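Local atomic coordinates of TudS (Uncultured bacterium, PDB entry 6Z96), a protein that removes sulfur from thiouracil in a non-redox reaction that relies on a [4Fe-4S] cluster and is thought to pass through a [4Fe-5S] intermediate. Residues 3-8 with 92-98; 25-29 with 142-146; 44-50 with 75-80. All coordinates share one frame; numbering follows the deposited sequence.

Contact 1: residues 3-8 with 92-98; sequences EKIIVS and IRFALLK. With SF4 (iron/sulfur cluster), chain C.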
loop_
_atom_site.group_PDB
_atom_site.type_symbol
_atom_site.label_atom_id
_atom_site.label_comp_id
_atom_site.label_asym_id
_atom_site.label_seq_id
_atom_site.Cartn_x
_atom_site.Cartn_y
_atom_site.Cartn_z
ATOM N N GLU A 3 15.004 2.112 -11.789
ATOM C CA GLU A 3 14.706 2.070 -10.368
ATOM C C GLU A 3 13.630 1.037 -10.010
ATOM O O GLU A 3 12.861 0.608 -10.863
ATOM C CB GLU A 3 14.253 3.453 -9.916
ATOM C CG GLU A 3 15.300 4.528 -10.136
ATOM C CD GLU A 3 15.037 5.804 -9.365
ATOM O OE1 GLU A 3 14.011 5.873 -8.646
ATOM O OE2 GLU A 3 15.868 6.735 -9.470
ATOM N N LYS A 4 13.557 0.694 -8.728
ATOM C CA LYS A 4 12.559 -0.248 -8.218
ATOM C C LYS A 4 11.409 0.494 -7.550
ATOM O O LYS A 4 11.525 1.660 -7.194
ATOM C CB LYS A 4 13.184 -1.185 -7.180
ATOM C CG LYS A 4 14.366 -1.973 -7.720
ATOM C CD LYS A 4 14.899 -2.845 -6.628
ATOM C CE LYS A 4 16.199 -3.513 -7.006
ATOM N NZ LYS A 4 16.927 -3.962 -5.790
ATOM N N ILE A 5 10.273 -0.192 -7.415
ATOM C CA ILE A 5 9.136 0.366 -6.708
ATOM C C ILE A 5 8.702 -0.631 -5.636
ATOM O O ILE A 5 8.996 -1.825 -5.745
ATOM C CB ILE A 5 7.959 0.707 -7.651
ATOM C CG1 ILE A 5 7.270 -0.548 -8.215
ATOM C CG2 ILE A 5 8.385 1.683 -8.771
ATOM C CD1 ILE A 5 5.947 -0.225 -8.984
ATOM N N ILE A 6 7.951 -0.131 -4.640
ATOM C CA ILE A 6 7.322 -1.021 -3.671
ATOM C C ILE A 6 5.857 -1.115 -4.122
ATOM O O ILE A 6 5.264 -0.126 -4.578
ATOM C CB ILE A 6 7.488 -0.475 -2.238
ATOM C CG1 ILE A 6 6.917 -1.443 -1.200
ATOM C CG2 ILE A 6 6.858 0.881 -2.071
ATOM C CD1 ILE A 6 7.332 -1.066 0.257
ATOM N N VAL A 7 5.265 -2.327 -4.036
ATOM C CA VAL A 7 3.897 -2.538 -4.505
ATOM C C VAL A 7 3.101 -3.298 -3.471
ATOM O O VAL A 7 3.590 -4.299 -2.976
ATOM C CB VAL A 7 3.890 -3.382 -5.814
ATOM C CG1 VAL A 7 2.478 -3.519 -6.387
ATOM C CG2 VAL A 7 4.836 -2.796 -6.862
ATOM N N SER A 8 1.856 -2.877 -3.180
ATOM C CA SER A 8 0.969 -3.643 -2.281
ATOM C C SER A 8 0.899 -5.098 -2.775
ATOM O O SER A 8 0.617 -5.330 -3.951
ATOM C CB SER A 8 -0.450 -3.086 -2.356
ATOM O OG SER A 8 -0.534 -1.857 -1.660
ATOM N N ILE A 92 14.180 3.170 -2.875
ATOM C CA ILE A 92 12.912 3.314 -3.565
ATOM C C ILE A 92 12.252 4.651 -3.287
ATOM O O ILE A 92 12.126 5.059 -2.134
ATOM C CB ILE A 92 12.000 2.126 -3.169
ATOM C CG1 ILE A 92 12.585 0.814 -3.719
ATOM C CG2 ILE A 92 10.563 2.346 -3.632
ATOM C CD1 ILE A 92 11.819 -0.469 -3.252
ATOM N N ARG A 93 11.795 5.328 -4.348
ATOM C CA ARG A 93 11.138 6.612 -4.189
ATOM C C ARG A 93 9.696 6.637 -4.735
ATOM O O ARG A 93 9.071 7.691 -4.726
ATOM C CB ARG A 93 12.004 7.748 -4.791
ATOM C CG ARG A 93 12.514 7.471 -6.175
ATOM C CD ARG A 93 13.888 8.111 -6.468
ATOM N NE ARG A 93 13.829 9.540 -6.755
ATOM C CZ ARG A 93 14.481 10.131 -7.755
ATOM N NH1 ARG A 93 14.392 11.442 -7.929
ATOM N NH2 ARG A 93 15.213 9.411 -8.599
ATOM N N PHE A 94 9.177 5.478 -5.214
ATOM C CA PHE A 94 7.815 5.368 -5.737
ATOM C C PHE A 94 7.128 4.140 -5.134
ATOM O O PHE A 94 7.751 3.089 -5.003
ATOM C CB PHE A 94 7.823 5.186 -7.263
ATOM C CG PHE A 94 8.493 6.317 -8.010
ATOM C CD1 PHE A 94 7.826 7.500 -8.247
ATOM C CD2 PHE A 94 9.792 6.193 -8.466
ATOM C CE1 PHE A 94 8.448 8.549 -8.931
ATOM C CE2 PHE A 94 10.407 7.237 -9.163
ATOM C CZ PHE A 94 9.719 8.397 -9.400
ATOM N N ALA A 95 5.827 4.271 -4.837
ATOM C CA ALA A 95 5.033 3.161 -4.319
ATOM C C ALA A 95 3.744 3.036 -5.102
ATOM O O ALA A 95 3.139 4.038 -5.467
ATOM C CB ALA A 95 4.714 3.385 -2.845
ATOM N N LEU A 96 3.317 1.798 -5.361
ATOM C CA LEU A 96 2.035 1.529 -6.009
ATOM C C LEU A 96 1.234 0.787 -4.941
ATOM O O LEU A 96 1.506 -0.383 -4.673
ATOM C CB LEU A 96 2.227 0.639 -7.241
ATOM C CG LEU A 96 0.958 0.059 -7.869
ATOM C CD1 LEU A 96 -0.051 1.144 -8.218
ATOM C CD2 LEU A 96 1.306 -0.796 -9.106
ATOM N N LEU A 97 0.282 1.480 -4.322
ATOM C CA LEU A 97 -0.459 0.909 -3.201
ATOM C C LEU A 97 -1.942 0.823 -3.479
ATOM O O LEU A 97 -2.489 1.632 -4.215
ATOM C CB LEU A 97 -0.195 1.732 -1.925
ATOM C CG LEU A 97 1.266 1.865 -1.498
ATOM C CD1 LEU A 97 1.353 2.615 -0.114
ATOM C CD2 LEU A 97 1.972 0.502 -1.377
ATOM N N LYS A 98 -2.605 -0.161 -2.854
ATOM C CA LYS A 98 -4.033 -0.422 -3.061
ATOM C C LYS A 98 -4.961 0.674 -2.527
ATOM O O LYS A 98 -4.959 1.002 -1.349
ATOM C CB LYS A 98 -4.385 -1.788 -2.410
ATOM C CG LYS A 98 -5.871 -2.141 -2.451
ATOM C CD LYS A 98 -6.299 -2.526 -3.870
ATOM C CE LYS A 98 -7.817 -2.593 -3.953
ATOM N NZ LYS A 98 -8.423 -1.234 -4.105
HETATM FE FE1 SF4 C . -4.311 -4.763 2.565
HETATM FE FE2 SF4 C . -3.151 -5.159 0.156
HETATM FE FE3 SF4 C . -1.745 -5.753 2.448
HETATM FE FE4 SF4 C . -2.217 -3.144 1.725
HETATM S S1 SF4 C . -0.919 -4.717 0.625
HETATM S S2 SF4 C . -2.429 -4.015 3.818
HETATM S S3 SF4 C . -4.339 -3.309 0.817
HETATM S S4 SF4 C . -3.657 -6.787 1.652
HETATM O O HOH W 1 12.275 4.142 -6.989
#
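R93 and E3 cross obliquely at the outer end of a strand pair, guanidinium and carboxylate planes 35° apart. From its CB the arginine chain turns with CG lodged between the backbone N and the carbonyl carbon (chi1 48°). CG comes close to E3 OE1, CD passes 3.1 Å from the same E3 OE1, and bends at chi2 and chi3 carry NE past E3 OE1 and CZ toward E3 OE2. There R93 NH2 donates to the syn lone pair of E3 OE2 at 2.9 Å, a salt bridge lying in the guanidinium plane although the hydrogen bond is bent, 141° at the hydrogen. A water bonded to E3 OE1, K4 O and R93 N ties the same end together.

Inward, strands 5-8 and 94-96 run parallel in the middle of the four-stranded parallel sheet. I6 N donates to F94 O, L96 N to I6 O (2.8 Å) and S8 N to L96 O. I6 CG2 is pressed to 3.4 Å from A95 CB on the face turned to helix 124-131, whereas I5 and L96 meet helix 142-151.

Where the pair ends, S8 OG accepts a hydrogen bond from K98 N (2.9 Å). S8 CB lies 3.4 Å from S1 of the cluster, and K98 CB 3.6 Å from S3. The K98 amine turns to E139. The backbone N-H of K98 thus fixes the turn of S8 OG, while both CB atoms present carbon to the sulfides.

Contact 2: residues 25-29 with 142-146; sequences IVSNW and LPELA
The indole of W29 receives the methyl of A146 on one face: A146 CB sits 3.6 Å from the centroid of the five-membered ring, 20° off its normal, a CH-pi contact displaced toward the rim. A146 CB comes within 3.4 Å of W29 CE2, so the methyl sits over the NE1-CE2 side of the five-membered ring. At the pyrrole nitrogen, W29 NE1 donates to a water 2.9 Å away, which in turn donates to A146 O and so ties the indole to the helix backbone. The six-membered ring meets L145 obliquely, with W29 CH2 3.7 Å from L145 CD2, and L142 CD2 approaches W29 CZ3 more loosely. With CG trans to the backbone N (chi1 172°), the tryptophan extends from its own helix toward 142-151. Helix 28-35, which carries it, is the connection of a beta-alpha-beta crossover between the parallel strands 5-8 and 39-42, and helix 142-151 packs on the same sheet through L142 and L145, both of which reach L96. S27 sits at the N-cap of helix 28-35, its OG taking the N-H of L30. The same S27 OG lies 3.9 Å from L142 CD1, and that methyl is also 4.3 Å from I25 CD1.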
loop_
_atom_site.group_PDB
_atom_site.type_symbol
_atom_site.label_atom_id
_atom_site.label_comp_id
_atom_site.label_asym_id
_atom_site.label_seq_id
_atom_site.Cartn_x
_atom_site.Cartn_y
_atom_site.Cartn_z
ATOM N N ILE A 25 -4.060 -7.048 -10.373
ATOM C CA ILE A 25 -4.478 -6.181 -11.464
ATOM C C ILE A 25 -3.880 -6.633 -12.787
ATOM O O ILE A 25 -2.786 -7.207 -12.833
ATOM C CB ILE A 25 -4.230 -4.693 -11.154
ATOM C CG1 ILE A 25 -2.775 -4.473 -10.707
ATOM C CG2 ILE A 25 -5.237 -4.216 -10.092
ATOM C CD1 ILE A 25 -2.423 -3.034 -10.144
ATOM N N VAL A 26 -4.616 -6.391 -13.859
ATOM C CA VAL A 26 -4.197 -6.790 -15.179
ATOM C C VAL A 26 -3.435 -5.626 -15.753
ATOM O O VAL A 26 -4.007 -4.563 -15.963
ATOM C CB VAL A 26 -5.399 -7.178 -16.051
ATOM C CG1 VAL A 26 -4.917 -7.623 -17.428
ATOM C CG2 VAL A 26 -6.210 -8.278 -15.362
ATOM N N SER A 27 -2.138 -5.799 -15.924
ATOM C CA SER A 27 -1.285 -4.738 -16.406
ATOM C C SER A 27 -0.048 -5.319 -17.036
ATOM O O SER A 27 0.793 -5.895 -16.345
ATOM C CB SER A 27 -0.898 -3.816 -15.250
ATOM O OG SER A 27 0.101 -2.890 -15.631
ATOM N N ASN A 28 0.109 -5.116 -18.349
ATOM C CA ASN A 28 1.315 -5.576 -19.039
ATOM C C ASN A 28 2.561 -4.871 -18.484
ATOM O O ASN A 28 3.625 -5.474 -18.347
ATOM C CB ASN A 28 1.201 -5.319 -20.549
ATOM C CG ASN A 28 0.116 -6.130 -21.214
ATOM O OD1 ASN A 28 -0.237 -7.218 -20.756
ATOM N ND2 ASN A 28 -0.449 -5.615 -22.305
ATOM N N TRP A 29 2.425 -3.576 -18.170
ATOM C CA TRP A 29 3.523 -2.801 -17.632
ATOM C C TRP A 29 3.977 -3.369 -16.276
ATOM O O TRP A 29 5.170 -3.571 -16.080
ATOM C CB TRP A 29 3.116 -1.319 -17.505
ATOM C CG TRP A 29 4.133 -0.484 -16.789
ATOM C CD1 TRP A 29 5.272 0.054 -17.309
ATOM C CD2 TRP A 29 4.101 -0.103 -15.406
ATOM N NE1 TRP A 29 5.969 0.716 -16.330
ATOM C CE2 TRP A 29 5.265 0.647 -15.153
ATOM C CE3 TRP A 29 3.192 -0.316 -14.356
ATOM C CZ2 TRP A 29 5.577 1.129 -13.879
ATOM C CZ3 TRP A 29 3.497 0.179 -13.101
ATOM C CH2 TRP A 29 4.681 0.885 -12.871
ATOM N N LEU A 142 -1.858 4.019 -12.800
ATOM C CA LEU A 142 -0.742 3.305 -13.425
ATOM C C LEU A 142 -0.057 4.114 -14.517
ATOM O O LEU A 142 1.171 4.093 -14.546
ATOM C CB LEU A 142 -1.134 1.920 -13.963
ATOM C CG LEU A 142 -1.616 0.947 -12.920
ATOM C CD1 LEU A 142 -1.998 -0.372 -13.558
ATOM C CD2 LEU A 142 -0.558 0.678 -11.896
ATOM N N PRO A 143 -0.786 4.855 -15.389
ATOM C CA PRO A 143 -0.081 5.627 -16.431
ATOM C C PRO A 143 0.854 6.665 -15.827
ATOM O O PRO A 143 1.989 6.814 -16.271
ATOM C CB PRO A 143 -1.223 6.280 -17.231
ATOM C CG PRO A 143 -2.421 5.382 -17.017
ATOM C CD PRO A 143 -2.254 4.971 -15.541
ATOM N N GLU A 144 0.388 7.358 -14.779
ATOM C CA GLU A 144 1.161 8.391 -14.111
ATOM C C GLU A 144 2.402 7.793 -13.416
ATOM O O GLU A 144 3.502 8.359 -13.469
ATOM C CB GLU A 144 0.251 9.126 -13.104
ATOM C CG GLU A 144 -0.898 9.884 -13.756
ATOM C CD GLU A 144 -2.239 9.180 -13.891
ATOM O OE1 GLU A 144 -2.269 7.947 -14.103
ATOM O OE2 GLU A 144 -3.275 9.883 -13.845
ATOM N N LEU A 145 2.228 6.639 -12.725
ATOM C CA LEU A 145 3.360 6.000 -12.062
ATOM C C LEU A 145 4.391 5.530 -13.101
ATOM O O LEU A 145 5.607 5.722 -12.947
ATOM C CB LEU A 145 2.835 4.791 -11.237
ATOM C CG LEU A 145 3.916 3.848 -10.719
ATOM C CD1 LEU A 145 4.907 4.575 -9.787
ATOM C CD2 LEU A 145 3.282 2.659 -10.001
ATOM N N ALA A 146 3.911 4.875 -14.174
ATOM C CA ALA A 146 4.807 4.364 -15.201
ATOM C C ALA A 146 5.616 5.498 -15.842
ATOM O O ALA A 146 6.812 5.333 -16.052
ATOM C CB ALA A 146 4.011 3.626 -16.260
HETATM O O HOH W 2 7.974 2.832 -16.415
#

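Contact 3: residues 44-50 with 75-80; sequences PEVAGGL and EFDRGA. With SF4 (iron/sulfur cluster), chain C; EDO (1,2-ethanediol), chain E.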
loop_
_atom_site.group_PDB
_atom_site.type_symbol
_atom_site.label_atom_id
_atom_site.label_comp_id
_atom_site.label_asym_id
_atom_site.label_seq_id
_atom_site.Cartn_x
_atom_site.Cartn_y
_atom_site.Cartn_z
ATOM N N PRO A 44 1.815 -4.203 4.339
ATOM C CA PRO A 44 2.038 -3.635 5.677
ATOM C C PRO A 44 1.316 -4.372 6.798
ATOM O O PRO A 44 1.874 -4.485 7.886
ATOM C CB PRO A 44 1.493 -2.199 5.543
ATOM C CG PRO A 44 1.604 -1.881 4.043
ATOM C CD PRO A 44 1.350 -3.199 3.354
ATOM N N GLU A 45 0.082 -4.859 6.546
ATOM C CA GLU A 45 -0.651 -5.502 7.636
ATOM C C GLU A 45 -0.041 -6.829 8.031
ATOM O O GLU A 45 0.078 -7.116 9.230
ATOM C CB GLU A 45 -2.130 -5.595 7.335
ATOM C CG GLU A 45 -2.707 -4.199 7.402
ATOM C CD GLU A 45 -4.087 -4.031 6.789
ATOM O OE1 GLU A 45 -4.848 -5.027 6.790
ATOM O OE2 GLU A 45 -4.429 -2.908 6.344
ATOM N N VAL A 46 0.370 -7.626 7.047
ATOM C CA VAL A 46 1.009 -8.902 7.345
ATOM C C VAL A 46 2.404 -8.638 7.941
ATOM O O VAL A 46 2.786 -9.266 8.937
ATOM C CB VAL A 46 1.076 -9.784 6.094
ATOM C CG1 VAL A 46 1.968 -10.993 6.316
ATOM C CG2 VAL A 46 -0.333 -10.225 5.680
ATOM N N ALA A 47 3.144 -7.648 7.395
ATOM C CA ALA A 47 4.484 -7.343 7.942
ATOM C C ALA A 47 4.372 -6.878 9.396
ATOM O O ALA A 47 5.247 -7.193 10.217
ATOM C CB ALA A 47 5.152 -6.252 7.105
ATOM N N GLY A 48 3.276 -6.178 9.715
ATOM C CA GLY A 48 3.014 -5.640 11.048
ATOM C C GLY A 48 2.559 -6.677 12.059
ATOM O O GLY A 48 2.411 -6.358 13.242
ATOM N N GLY A 49 2.328 -7.923 11.601
ATOM C CA GLY A 49 1.975 -9.033 12.481
ATOM C C GLY A 49 0.531 -9.480 12.483
ATOM O O GLY A 49 0.164 -10.343 13.296
ATOM N N LEU A 50 -0.299 -8.931 11.567
ATOM C CA LEU A 50 -1.700 -9.337 11.535
ATOM C C LEU A 50 -1.855 -10.628 10.706
ATOM O O LEU A 50 -1.065 -10.924 9.806
ATOM C CB LEU A 50 -2.563 -8.221 10.959
ATOM C CG LEU A 50 -2.585 -6.954 11.825
ATOM C CD1 LEU A 50 -3.225 -5.801 11.063
ATOM C CD2 LEU A 50 -3.312 -7.198 13.113
ATOM N N GLU A 75 0.013 -2.587 15.069
ATOM C CA GLU A 75 0.410 -3.402 13.928
ATOM C C GLU A 75 0.423 -2.582 12.648
ATOM O O GLU A 75 1.310 -2.745 11.823
ATOM C CB GLU A 75 -0.565 -4.581 13.800
ATOM C CG GLU A 75 -0.411 -5.583 14.948
ATOM C CD GLU A 75 -1.058 -5.227 16.282
ATOM O OE1 GLU A 75 -1.902 -4.302 16.322
ATOM O OE2 GLU A 75 -0.696 -5.860 17.305
ATOM N N PHE A 76 -0.548 -1.682 12.494
ATOM C CA PHE A 76 -0.583 -0.819 11.305
ATOM C C PHE A 76 0.647 0.094 11.279
ATOM O O PHE A 76 1.236 0.293 10.221
ATOM C CB PHE A 76 -1.855 0.039 11.294
ATOM C CG PHE A 76 -3.005 -0.667 10.630
ATOM C CD1 PHE A 76 -3.583 -1.777 11.217
ATOM C CD2 PHE A 76 -3.481 -0.242 9.402
ATOM C CE1 PHE A 76 -4.625 -2.448 10.589
ATOM C CE2 PHE A 76 -4.530 -0.909 8.780
ATOM C CZ PHE A 76 -5.094 -2.004 9.379
ATOM N N ASP A 77 1.026 0.646 12.445
ATOM C CA ASP A 77 2.183 1.557 12.502
ATOM C C ASP A 77 3.480 0.795 12.279
ATOM O O ASP A 77 4.377 1.290 11.599
ATOM C CB ASP A 77 2.216 2.289 13.850
ATOM C CG ASP A 77 1.116 3.330 14.033
ATOM O OD1 ASP A 77 0.440 3.672 13.032
ATOM O OD2 ASP A 77 0.936 3.818 15.183
ATOM N N ARG A 78 3.584 -0.441 12.798
ATOM C CA ARG A 78 4.757 -1.272 12.545
ATOM C C ARG A 78 4.894 -1.558 11.060
ATOM O O ARG A 78 5.988 -1.446 10.510
ATOM C CB ARG A 78 4.655 -2.587 13.347
ATOM C CG ARG A 78 5.785 -3.569 12.958
ATOM C CD ARG A 78 5.775 -4.845 13.797
ATOM N NE ARG A 78 6.619 -4.650 14.973
ATOM C CZ ARG A 78 6.925 -5.611 15.843
ATOM N NH1 ARG A 78 6.445 -6.838 15.685
ATOM N NH2 ARG A 78 7.720 -5.351 16.872
ATOM N N GLY A 79 3.794 -1.950 10.416
ATOM C CA GLY A 79 3.845 -2.255 8.988
ATOM C C GLY A 79 4.220 -1.033 8.154
ATOM O O GLY A 79 4.995 -1.142 7.196
ATOM N N ALA A 80 3.709 0.157 8.542
ATOM C CA ALA A 80 4.082 1.388 7.804
ATOM C C ALA A 80 5.577 1.659 7.953
ATOM O O ALA A 80 6.249 1.981 6.964
ATOM C CB ALA A 80 3.284 2.582 8.321
HETATM FE FE1 SF4 C . -4.311 -4.763 2.565
HETATM FE FE2 SF4 C . -3.151 -5.159 0.156
HETATM FE FE3 SF4 C . -1.745 -5.753 2.448
HETATM FE FE4 SF4 C . -2.217 -3.144 1.725
HETATM S S1 SF4 C . -0.919 -4.717 0.625
HETATM S S2 SF4 C . -2.429 -4.015 3.818
HETATM S S3 SF4 C . -4.339 -3.309 0.817
HETATM S S4 SF4 C . -3.657 -6.787 1.652
HETATM C C1 EDO E . -7.636 -5.325 8.292
HETATM O O1 EDO E . -7.403 -4.139 7.546
HETATM C C2 EDO E . -6.944 -5.306 9.602
HETATM O O2 EDO E . -7.391 -6.334 10.485
#
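E45 meets F76 beside the iron-sulfur cluster, where the short helix 44-47 packs against helix 73-90 in a close helix-helix contact made at glycines G48 and G79. In the first shell, E45 CD lies 3.4 Å from S2 of the cluster, and the same residue touches the bound hydrosulfuric acid. P44 adds its ring carbon CD to the cluster surroundings. E45 OE1 takes a hydrogen bond of 2.8 Å from O1 of a 1,2-ethanediol, probably a crystallisation additive.

The ring of F76 supports this side chain: E45 CG stands over one face, 4.1 Å from the centroid and 22° off the normal, and E45 OE2 comes within 3.2 Å of F76 CE2, with carboxylate and ring planes 36° apart. E45 CG is anti to the carbonyl carbon (chi1 -70°), and the extended chain beyond it brings OE2 above and just beyond the CE2-CZ rim of the ring. R54 bridges to OE1 and S103 bonds to OE2, so both oxygens are held. With an alanine here, R54 and S103 would probably be left without their carboxylate partner and the F76 face would lose the CG packed on it beside the sulfide pocket.

Farther out, L50 CD1 packs 3.7 Å from F76 CE1, while L50 CG leans on E75 CB. A Schellman motif at G49 ends the short helix and turns the chain toward L50. The backbones come into direct contact, since a CB on G48 would collide with E75 O and one on G79 with P44 O; instead G79 CA points a hydrogen at P44 O, 3.2 Å away.

Along the chain the segments run 3-8, 25-29, 44-50, 75-80, 92-98 and 142-146, so those of contacts 1 and 2 alternate while contact 3 is nested inside the loops closed by both. The central strand pair of contact 1 and the helices of contact 2 have centres 12 Å apart and touch directly, L96 CB reaching L145 CD2 at 3.6 Å. Contact 3 lies about 17 Å from contact 1 and 26 Å from contact 2, centre to centre, across the middle of the chain from the latter. Helix 73-90 leads into strand 94-96, linking contact 3 to the sheet. Contacts 1 and 3 do not touch, yet both line the cluster site; contact 2 lies well away from it.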